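Local coordinates for putative Oleoyl-[acyl-carrier protein] thioesterase (Lactobacillus plantarum, PDB 2OWN), which probably hydrolyses the thioester of oleoyl-acyl carrier protein, releasing the free fatty acid, as a member of the acyl-ACP thioesterase family, at the interface of chains A and B. Sequence-based numbering; all coordinates share one arbitrary frame. Chains: chain A/B, Putative Oleoyl-[acyl-carrier protein] thioesterase.

The interface of chains A and B. Residues chain A 24-25, 194, 197-198; chain B 170, 173-174.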
loop_
_atom_site.group_PDB
_atom_site.type_symbol
_atom_site.label_atom_id
_atom_site.label_comp_id
_atom_site.label_asym_id
_atom_site.label_seq_id
_atom_site.Cartn_x
_atom_site.Cartn_y
_atom_site.Cartn_z
ATOM N N ASP A 24 -6.849 -6.528 -4.162
ATOM C CA ASP A 24 -7.507 -5.823 -5.270
ATOM C C ASP A 24 -9.034 -6.008 -5.073
ATOM O O ASP A 24 -9.469 -6.620 -4.077
ATOM C CB ASP A 24 -6.965 -6.282 -6.656
ATOM C CG ASP A 24 -7.214 -7.764 -6.992
ATOM O OD1 ASP A 24 -8.027 -8.465 -6.346
ATOM O OD2 ASP A 24 -6.546 -8.235 -7.936
ATOM N N ARG A 25 -9.826 -5.521 -6.028
ATOM C CA ARG A 25 -11.310 -5.639 -5.994
ATOM C C ARG A 25 -11.924 -7.066 -5.978
ATOM O O ARG A 25 -13.093 -7.201 -5.627
ATOM C CB ARG A 25 -11.981 -4.799 -7.104
ATOM C CG ARG A 25 -11.609 -5.161 -8.545
ATOM C CD ARG A 25 -12.422 -4.343 -9.534
ATOM N NE ARG A 25 -13.854 -4.682 -9.510
ATOM C CZ ARG A 25 -14.821 -4.092 -10.230
ATOM N NH1 ARG A 25 -14.568 -3.069 -11.073
ATOM N NH2 ARG A 25 -16.082 -4.526 -10.098
ATOM N N ALA A 194 -9.354 -3.113 -16.782
ATOM C CA ALA A 194 -10.105 -3.831 -15.708
ATOM C C ALA A 194 -10.799 -5.118 -16.190
ATOM O O ALA A 194 -10.806 -6.102 -15.457
ATOM C CB ALA A 194 -11.130 -2.904 -15.022
ATOM N N LEU A 197 -8.129 -7.801 -16.476
ATOM C CA LEU A 197 -7.740 -8.165 -15.096
ATOM C C LEU A 197 -8.786 -8.988 -14.322
ATOM O O LEU A 197 -8.399 -9.855 -13.536
ATOM C CB LEU A 197 -7.337 -6.910 -14.281
ATOM C CG LEU A 197 -6.141 -6.109 -14.818
ATOM C CD1 LEU A 197 -5.979 -4.772 -14.087
ATOM C CD2 LEU A 197 -4.847 -6.948 -14.754
ATOM N N LEU A 198 -10.080 -8.732 -14.558
ATOM C CA LEU A 198 -11.178 -9.465 -13.881
ATOM C C LEU A 198 -11.488 -10.859 -14.448
ATOM O O LEU A 198 -12.108 -11.645 -13.716
ATOM C CB LEU A 198 -12.457 -8.600 -13.789
ATOM C CG LEU A 198 -12.366 -7.375 -12.855
ATOM C CD1 LEU A 198 -13.547 -6.436 -13.072
ATOM C CD2 LEU A 198 -12.259 -7.777 -11.379
ATOM N N PHE B 170 -6.377 0.643 -10.888
ATOM C CA PHE B 170 -7.102 -0.607 -10.627
ATOM C C PHE B 170 -6.979 -0.978 -9.136
ATOM O O PHE B 170 -8.018 -1.196 -8.509
ATOM C CB PHE B 170 -6.635 -1.756 -11.534
ATOM C CG PHE B 170 -7.379 -3.035 -11.309
ATOM C CD1 PHE B 170 -8.681 -3.192 -11.819
ATOM C CD2 PHE B 170 -6.792 -4.094 -10.579
ATOM C CE1 PHE B 170 -9.406 -4.392 -11.609
ATOM C CE2 PHE B 170 -7.496 -5.308 -10.358
ATOM C CZ PHE B 170 -8.810 -5.461 -10.875
ATOM N N ILE B 173 -9.343 0.537 -6.167
ATOM C CA ILE B 173 -10.679 -0.047 -5.938
ATOM C C ILE B 173 -10.452 -1.297 -5.064
ATOM O O ILE B 173 -9.980 -2.310 -5.573
ATOM C CB ILE B 173 -11.448 -0.369 -7.263
ATOM C CG1 ILE B 173 -11.869 0.906 -8.017
ATOM C CG2 ILE B 173 -12.750 -1.128 -6.989
ATOM C CD1 ILE B 173 -10.768 1.809 -8.552
ATOM N N ASP B 174 -10.795 -1.217 -3.772
ATOM C CA ASP B 174 -10.604 -2.342 -2.799
ATOM C C ASP B 174 -11.751 -3.415 -2.936
ATOM O O ASP B 174 -12.681 -3.201 -3.738
ATOM C CB ASP B 174 -10.351 -1.765 -1.365
ATOM C CG ASP B 174 -11.609 -1.261 -0.666
ATOM O OD1 ASP B 174 -12.497 -0.702 -1.337
ATOM O OD2 ASP B 174 -11.677 -1.379 0.578
HETATM O O HOH W 1 -8.617 -3.469 -7.379
#
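B:Phe170 pushes its ring from the short 3-10 helix 170-172 into a socket on chain A lined by A:Leu197, A:Ala194, A:Arg25 and A:Asp24. The protein is an acyl-ACP thioesterase, a hot-dog-fold family, and this patch belongs to a two-fold symmetric dimer interface, which may be the biological one. Methyl CD1 of A:Leu197 lies over one ring face, 3.7 Å from the centroid, in a CH-pi contact. A:Ala194 CB sits beyond the rim, displaced toward that face, 4.0 Å from B:Phe170 CD1. The methylenes of A:Arg25 cross at about a right angle above the CZ–CE1 rim, on the face away from A:Leu197, with CG 3.7 Å from B:Phe170 CZ. Carboxylate oxygen OD2 of A:Asp24 meets the ring edge in plane at CE2, the two planes 80° apart. A chi1 of -179° sets the B:Phe170 ring beside its own carbonyl carbon, where its face meets A:Leu197 CD1. Were B:Phe170 an alanine, A:Leu197 CD1 and the A:Arg25 methylenes would probably lose their aromatic partner, leaving a gap between the chains. Over the opposite ring face, offset toward the rim, sits water 1, whose O lies 2.7 Å from the backbone N of A:Arg25 and accepts its N-H; it also links to the carbonyl O atoms of B:Phe170 and B:Ile173. Beside it, B:Ile173 CG2 packs on A:Arg25 CB at 3.8 Å. Farther out, A:Leu198 CD1 covers the centre of one A:Arg25 guanidinium face.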